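Local coordinates for protein angiotensin-converting enzyme (Anopheles gambiae, PDB 6S1Y) that is a zinc-dependent peptidase of the angiotensin-converting enzyme family that probably cleaves short peptides, held here with a gamma-linked glutamate dipeptide in its active-site pocket, at residues A[426-431]-A[499-504]; A[432-437]-A[492-497]. All coordinates share one frame; numbering follows the deposited sequence.

Overall arrangement
Both contacts involve helix 495-514 and its approach: residues 492-497 meet the start of helix 431-447 (interaction 2), and residues 499-504 meet the end of helix 414-429 and Phe431 (interaction 1). Their centres lie about 10 Å apart and they form one continuous core. Phe431 joins them: its CE1 comes to 3.2 Å from Tyr494 OH, and its CZ to 3.6 Å from Tyr497 CB. Leu432 CD2 also packs 3.5 Å from Tyr501 CB. Interaction 2 borders the ligand and the zinc held by His357, His361 and Glu385; the nearest side-chain atom of Tyr497 is about 4 Å from the metal, that of Tyr501 about 9 Å. Interaction 1 forms the layer behind, with Phe431 touching the ligand.

Interaction 1 of 2, residues A[426-431]-A[499-504]; sequences VTKLVF and VSYVIQ
Phe431 lies over one face of the Tyr501 ring; Lys428 starts at the ring edge with its backbone and curls its CE and NZ over the rim of the opposite face. From CB, the Tyr501 side chain points toward segment 426-431 and meets Phe431 at once, CG standing 3.6 Å from Phe431 CD2. CD1 and CE1, on one flank of the ring, each lie 3.5 Å from Phe431 CE2. On the other flank CD2 faces the backbone O of Lys428 near the ring plane, whereas CE2 is reached from above the face by Lys428 CE at 3.7 Å. At the tip, OH receives a weak hydrogen bond of 3.5 Å from Lys428 NZ, which comes from above the ring plane on the side where Gln504 NE2 also lies; OH itself sits over the rim of one face of the Phe431 ring. The two rings form an oblique aromatic pair, centroids 4.3 Å apart and planes at 39°, with Phe431 CD2 placed above the middle of the tyrosine ring. In this helical zinc peptidase fold the contact joins the last turns of helix 414-429, where a wider pi-type turn occurs, to helix 495-514, and Phe431 carries it forward into the ligand pocket. The phenylalanine can lie across Tyr501 because its CG is anti to the backbone N (chi1 173°). Gln504 NE2 stands 3.7 Å above the face away from Phe431, toward the rim. It is held by a hydrogen bond to Asp389 of helix 381-395, with weak ones to Ser500 O and OG, which leaves OE1 turned toward the lysine. Lys428 bends at both chi3 and chi4; OE1 packs 3.0 Å from Lys428 CE, and NZ is near too, but at an angle too poor for a hydrogen bond, although the carbonyl could still stabilise the charge.

Interaction 2 of 2, residues A[432-437]-A[492-497]; sequences LPFAYT and VEYLRY. With KSN ((2~{S})-2-[[(4~{S})-4-azanyl-5-oxidanyl-5-oxidanylidene-pentanoyl]amino]pentanedioic acid), chain H.
The ligand-binding pocket beside the zinc is walled by Tyr494 and Tyr497, the former backed by Phe434 and Ala435 of helix 431-447. Tyr494 wedges against that helix: Ala435 CA sits in plane at the ring edge, 3.7 Å from Tyr494 CD2, with Ala435 CB 3.8 Å from Tyr494 CE2, and Phe434 crosses the tyrosine at about a right angle. Tyr494 OH lies in the plane of the Phe434 ring, at its edge, 3.5 Å from Phe434 CE2. The same hydroxyl donates a 2.6 Å hydrogen bond to ligand O19, in the plane of the Tyr494 ring, at its edge. Tyr497 CD2 sits over the centre of that ring; with CG anti to its carbonyl carbon (chi1 -56°), Tyr497 carries its OH to ligand O15, donating at 2.7 Å. At the helix start, Glu493 OE1 accepts a capping bond from Arg496 N (2.8 Å) and, from the other face of its carboxylate plane, a salt-bridging one from Arg496 NE. Tyrosine, lysine and glutamine holding one ligand carboxylate, as Tyr494, Lys485 and Gln255 probably do, with Tyr497 close to the HExxH zinc, is the layout of the angiotensin-converting enzyme active site.

Interaction 1 of 2, residues A[426-431]-A[499-504]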
loop_
_atom_site.group_PDB
_atom_site.type_symbol
_atom_site.label_atom_id
_atom_site.label_comp_id
_atom_site.label_asym_id
_atom_site.label_seq_id
_atom_site.Cartn_x
_atom_site.Cartn_y
_atom_site.Cartn_z
ATOM N N VAL A 426 -4.220 -15.019 5.388
ATOM C CA VAL A 426 -5.325 -14.369 4.706
ATOM C C VAL A 426 -5.218 -12.860 4.817
ATOM O O VAL A 426 -5.883 -12.138 4.071
ATOM C CB VAL A 426 -6.693 -14.856 5.224
ATOM C CG1 VAL A 426 -6.888 -16.317 4.872
ATOM C CG2 VAL A 426 -6.843 -14.662 6.727
ATOM N N THR A 427 -4.396 -12.367 5.741
ATOM C CA THR A 427 -4.179 -10.937 5.896
ATOM C C THR A 427 -3.140 -10.443 4.908
ATOM O O THR A 427 -3.330 -9.407 4.274
ATOM C CB THR A 427 -3.715 -10.604 7.328
ATOM O OG1 THR A 427 -4.696 -11.039 8.278
ATOM C CG2 THR A 427 -3.469 -9.103 7.472
ATOM N N LYS A 428 -2.029 -11.172 4.778
ATOM C CA LYS A 428 -0.854 -10.695 4.055
ATOM C C LYS A 428 -0.508 -11.499 2.813
ATOM O O LYS A 428 -0.157 -10.912 1.796
ATOM C CB LYS A 428 0.380 -10.667 4.988
ATOM C CG LYS A 428 0.114 -9.888 6.302
ATOM C CD LYS A 428 1.368 -9.344 6.948
ATOM C CE LYS A 428 1.986 -8.194 6.125
ATOM N NZ LYS A 428 1.372 -6.834 6.302
ATOM N N LEU A 429 -0.579 -12.828 2.850
ATOM C CA LEU A 429 -0.092 -13.560 1.690
ATOM C C LEU A 429 -0.966 -13.299 0.471
ATOM O O LEU A 429 -0.448 -13.141 -0.635
ATOM C CB LEU A 429 -0.008 -15.051 1.988
ATOM C CG LEU A 429 0.544 -15.826 0.801
ATOM C CD1 LEU A 429 2.016 -15.519 0.603
ATOM C CD2 LEU A 429 0.342 -17.296 1.003
ATOM N N VAL A 430 -2.295 -13.245 0.645
ATOM C CA VAL A 430 -3.182 -13.095 -0.500
ATOM C C VAL A 430 -3.018 -11.751 -1.204
ATOM O O VAL A 430 -3.495 -11.577 -2.339
ATOM C CB VAL A 430 -4.657 -13.271 -0.086
ATOM C CG1 VAL A 430 -4.862 -14.601 0.624
ATOM C CG2 VAL A 430 -5.099 -12.140 0.781
ATOM N N PHE A 431 -2.378 -10.784 -0.559
ATOM C CA PHE A 431 -2.269 -9.434 -1.124
ATOM C C PHE A 431 -1.254 -9.379 -2.266
ATOM O O PHE A 431 -1.399 -8.569 -3.192
ATOM C CB PHE A 431 -1.927 -8.466 0.022
ATOM C CG PHE A 431 -1.625 -7.070 -0.421
ATOM C CD1 PHE A 431 -2.640 -6.172 -0.666
ATOM C CD2 PHE A 431 -0.321 -6.648 -0.545
ATOM C CE1 PHE A 431 -2.364 -4.896 -1.076
ATOM C CE2 PHE A 431 -0.036 -5.366 -0.971
ATOM C CZ PHE A 431 -1.063 -4.499 -1.236
ATOM N N VAL A 499 6.499 -4.913 -3.640
ATOM C CA VAL A 499 7.879 -4.954 -3.170
ATOM C C VAL A 499 7.918 -4.944 -1.650
ATOM O O VAL A 499 8.624 -5.744 -1.022
ATOM C CB VAL A 499 8.671 -3.782 -3.777
ATOM C CG1 VAL A 499 10.083 -3.743 -3.254
ATOM C CG2 VAL A 499 8.710 -3.921 -5.271
ATOM N N SER A 500 7.139 -4.053 -1.032
ATOM C CA SER A 500 7.056 -4.015 0.424
ATOM C C SER A 500 6.712 -5.373 1.020
ATOM O O SER A 500 7.288 -5.790 2.026
ATOM C CB SER A 500 6.001 -3.004 0.859
ATOM O OG SER A 500 5.765 -3.153 2.245
ATOM N N TYR A 501 5.709 -6.048 0.461
ATOM C CA TYR A 501 5.248 -7.295 1.064
ATOM C C TYR A 501 6.286 -8.405 0.934
ATOM O O TYR A 501 6.302 -9.315 1.768
ATOM C CB TYR A 501 3.896 -7.697 0.469
ATOM C CG TYR A 501 2.744 -7.142 1.282
ATOM C CD1 TYR A 501 2.554 -5.771 1.403
ATOM C CD2 TYR A 501 1.870 -7.984 1.959
ATOM C CE1 TYR A 501 1.523 -5.244 2.164
ATOM C CE2 TYR A 501 0.817 -7.455 2.734
ATOM C CZ TYR A 501 0.669 -6.088 2.835
ATOM O OH TYR A 501 -0.345 -5.561 3.581
ATOM N N VAL A 502 7.193 -8.319 -0.034
ATOM C CA VAL A 502 8.341 -9.219 -0.066
ATOM C C VAL A 502 9.427 -8.768 0.922
ATOM O O VAL A 502 9.827 -9.518 1.820
ATOM C CB VAL A 502 8.915 -9.310 -1.489
ATOM C CG1 VAL A 502 10.146 -10.237 -1.486
ATOM C CG2 VAL A 502 7.866 -9.775 -2.482
ATOM N N ILE A 503 9.946 -7.546 0.750
ATOM C CA ILE A 503 11.149 -7.176 1.502
ATOM C C ILE A 503 10.849 -6.982 2.973
ATOM O O ILE A 503 11.745 -7.135 3.813
ATOM C CB ILE A 503 11.831 -5.899 0.954
ATOM C CG1 ILE A 503 10.978 -4.661 1.209
ATOM C CG2 ILE A 503 12.121 -6.063 -0.510
ATOM C CD1 ILE A 503 11.558 -3.414 0.590
ATOM N N GLN A 504 9.612 -6.635 3.329
ATOM C CA GLN A 504 9.346 -6.448 4.747
ATOM C C GLN A 504 9.662 -7.711 5.541
ATOM O O GLN A 504 9.974 -7.628 6.741
ATOM C CB GLN A 504 7.906 -6.002 4.996
ATOM C CG GLN A 504 6.831 -7.071 4.824
ATOM C CD GLN A 504 5.411 -6.485 5.006
ATOM O OE1 GLN A 504 4.677 -6.889 5.888
ATOM N NE2 GLN A 504 5.051 -5.531 4.161
#

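Interaction 2 of 2, residues A[432-437]-A[492-497]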
loop_
_atom_site.group_PDB
_atom_site.type_symbol
_atom_site.label_atom_id
_atom_site.label_comp_id
_atom_site.label_asym_id
_atom_site.label_seq_id
_atom_site.Cartn_x
_atom_site.Cartn_y
_atom_site.Cartn_z
ATOM N N LEU A 432 -0.251 -10.230 -2.252
ATOM C CA LEU A 432 0.788 -10.148 -3.281
ATOM C C LEU A 432 0.257 -10.361 -4.686
ATOM O O LEU A 432 0.514 -9.505 -5.554
ATOM C CB LEU A 432 1.913 -11.135 -2.944
ATOM C CG LEU A 432 2.718 -10.608 -1.750
ATOM C CD1 LEU A 432 3.046 -11.683 -0.790
ATOM C CD2 LEU A 432 3.996 -9.950 -2.229
ATOM N N PRO A 433 -0.496 -11.420 -4.984
ATOM C CA PRO A 433 -1.101 -11.505 -6.320
ATOM C C PRO A 433 -1.972 -10.313 -6.649
ATOM O O PRO A 433 -1.982 -9.858 -7.800
ATOM C CB PRO A 433 -1.912 -12.810 -6.260
ATOM C CG PRO A 433 -1.278 -13.600 -5.089
ATOM C CD PRO A 433 -0.834 -12.566 -4.126
ATOM N N PHE A 434 -2.725 -9.794 -5.687
ATOM C CA PHE A 434 -3.516 -8.604 -5.951
ATOM C C PHE A 434 -2.627 -7.446 -6.375
ATOM O O PHE A 434 -2.871 -6.811 -7.402
ATOM C CB PHE A 434 -4.316 -8.213 -4.713
ATOM C CG PHE A 434 -5.044 -6.906 -4.859
ATOM C CD1 PHE A 434 -6.303 -6.861 -5.448
ATOM C CD2 PHE A 434 -4.481 -5.737 -4.405
ATOM C CE1 PHE A 434 -6.981 -5.673 -5.568
ATOM C CE2 PHE A 434 -5.150 -4.542 -4.528
ATOM C CZ PHE A 434 -6.402 -4.507 -5.108
ATOM N N ALA A 435 -1.618 -7.117 -5.558
ATOM C CA ALA A 435 -0.765 -5.964 -5.848
ATOM C C ALA A 435 -0.098 -6.126 -7.207
ATOM O O ALA A 435 -0.029 -5.174 -7.988
ATOM C CB ALA A 435 0.279 -5.797 -4.745
ATOM N N TYR A 436 0.351 -7.345 -7.522
ATOM C CA TYR A 436 0.949 -7.633 -8.822
ATOM C C TYR A 436 0.005 -7.281 -9.971
ATOM O O TYR A 436 0.411 -6.627 -10.936
ATOM C CB TYR A 436 1.333 -9.117 -8.889
ATOM C CG TYR A 436 1.906 -9.591 -10.208
ATOM C CD1 TYR A 436 3.171 -9.188 -10.635
ATOM C CD2 TYR A 436 1.203 -10.491 -11.013
ATOM C CE1 TYR A 436 3.696 -9.660 -11.841
ATOM C CE2 TYR A 436 1.720 -10.954 -12.195
ATOM C CZ TYR A 436 2.960 -10.534 -12.618
ATOM O OH TYR A 436 3.468 -11.017 -13.816
ATOM N N THR A 437 -1.261 -7.705 -9.887
ATOM C CA THR A 437 -2.164 -7.514 -11.015
ATOM C C THR A 437 -2.473 -6.041 -11.265
ATOM O O THR A 437 -2.797 -5.666 -12.392
ATOM C CB THR A 437 -3.484 -8.262 -10.807
ATOM O OG1 THR A 437 -4.055 -7.863 -9.563
ATOM C CG2 THR A 437 -3.277 -9.759 -10.779
ATOM N N VAL A 492 -1.547 6.584 -8.132
ATOM C CA VAL A 492 -0.482 6.177 -7.225
ATOM C C VAL A 492 0.006 4.814 -7.685
ATOM O O VAL A 492 -0.773 3.856 -7.741
ATOM C CB VAL A 492 -0.952 6.128 -5.762
ATOM C CG1 VAL A 492 0.161 5.627 -4.891
ATOM C CG2 VAL A 492 -1.431 7.516 -5.300
ATOM N N GLU A 493 1.285 4.739 -8.049
ATOM C CA GLU A 493 1.931 3.471 -8.377
ATOM C C GLU A 493 1.655 2.441 -7.284
ATOM O O GLU A 493 1.623 2.779 -6.099
ATOM C CB GLU A 493 3.437 3.725 -8.534
ATOM C CG GLU A 493 4.216 2.586 -9.111
ATOM C CD GLU A 493 4.932 1.785 -8.048
ATOM O OE1 GLU A 493 4.525 1.839 -6.874
ATOM O OE2 GLU A 493 5.901 1.093 -8.410
ATOM N N TYR A 494 1.417 1.180 -7.685
ATOM C CA TYR A 494 1.047 0.154 -6.709
ATOM C C TYR A 494 2.095 -0.926 -6.517
ATOM O O TYR A 494 2.032 -1.656 -5.520
ATOM C CB TYR A 494 -0.282 -0.520 -7.086
ATOM C CG TYR A 494 -1.107 -0.982 -5.887
ATOM C CD1 TYR A 494 -1.849 -0.079 -5.143
ATOM C CD2 TYR A 494 -1.148 -2.325 -5.511
ATOM C CE1 TYR A 494 -2.603 -0.491 -4.064
ATOM C CE2 TYR A 494 -1.897 -2.743 -4.446
ATOM C CZ TYR A 494 -2.614 -1.822 -3.717
ATOM O OH TYR A 494 -3.347 -2.262 -2.659
ATOM N N LEU A 495 3.066 -1.044 -7.421
ATOM C CA LEU A 495 4.113 -2.046 -7.231
ATOM C C LEU A 495 4.888 -1.817 -5.935
ATOM O O LEU A 495 5.430 -2.771 -5.369
ATOM C CB LEU A 495 5.068 -2.053 -8.426
ATOM C CG LEU A 495 6.015 -3.262 -8.393
ATOM C CD1 LEU A 495 5.318 -4.483 -8.958
ATOM C CD2 LEU A 495 7.303 -2.979 -9.145
ATOM N N ARG A 496 4.942 -0.575 -5.448
ATOM C CA ARG A 496 5.536 -0.315 -4.133
ATOM C C ARG A 496 5.038 -1.303 -3.076
ATOM O O ARG A 496 5.807 -1.728 -2.201
ATOM C CB ARG A 496 5.224 1.117 -3.681
ATOM C CG ARG A 496 3.739 1.467 -3.673
ATOM C CD ARG A 496 3.504 2.965 -3.443
ATOM N NE ARG A 496 4.023 3.795 -4.526
ATOM C CZ ARG A 496 4.024 5.129 -4.504
ATOM N NH1 ARG A 496 3.519 5.758 -3.466
ATOM N NH2 ARG A 496 4.533 5.831 -5.519
ATOM N N TYR A 497 3.742 -1.665 -3.122
ATOM C CA TYR A 497 3.195 -2.526 -2.074
ATOM C C TYR A 497 3.584 -3.985 -2.300
ATOM O O TYR A 497 3.854 -4.715 -1.347
ATOM C CB TYR A 497 1.677 -2.356 -1.989
ATOM C CG TYR A 497 1.232 -0.916 -1.762
ATOM C CD1 TYR A 497 1.260 -0.336 -0.482
ATOM C CD2 TYR A 497 0.786 -0.135 -2.816
ATOM C CE1 TYR A 497 0.858 0.972 -0.280
ATOM C CE2 TYR A 497 0.399 1.180 -2.621
ATOM C CZ TYR A 497 0.439 1.726 -1.355
ATOM O OH TYR A 497 0.027 3.025 -1.162
HETATM C C10 KSN H . -0.890 8.156 -0.966
HETATM C C13 KSN H . -0.217 4.551 1.891
HETATM C C17 KSN H . -4.321 -0.313 0.379
HETATM C C02 KSN H . -3.100 -0.411 1.302
HETATM C C03 KSN H . -2.289 0.881 1.477
HETATM C C04 KSN H . -2.993 2.189 1.156
HETATM C C05 KSN H . -3.097 3.194 2.333
HETATM C C07 KSN H . -1.558 4.950 1.228
HETATM C C08 KSN H . -1.629 6.419 0.829
HETATM C C09 KSN H . -0.657 6.781 -0.309
HETATM N N01 KSN H . -2.180 -1.447 0.822
HETATM N N06 KSN H . -2.453 4.515 2.309
HETATM O O11 KSN H . -2.012 8.734 -0.828
HETATM O O12 KSN H . 0.023 8.720 -1.661
HETATM O O14 KSN H . -0.093 4.727 3.135
HETATM O O15 KSN H . 0.714 4.030 1.248
HETATM O O16 KSN H . -3.783 2.918 3.272
HETATM O O18 KSN H . -5.411 0.065 0.885
HETATM O O19 KSN H . -4.309 -0.594 -0.850
#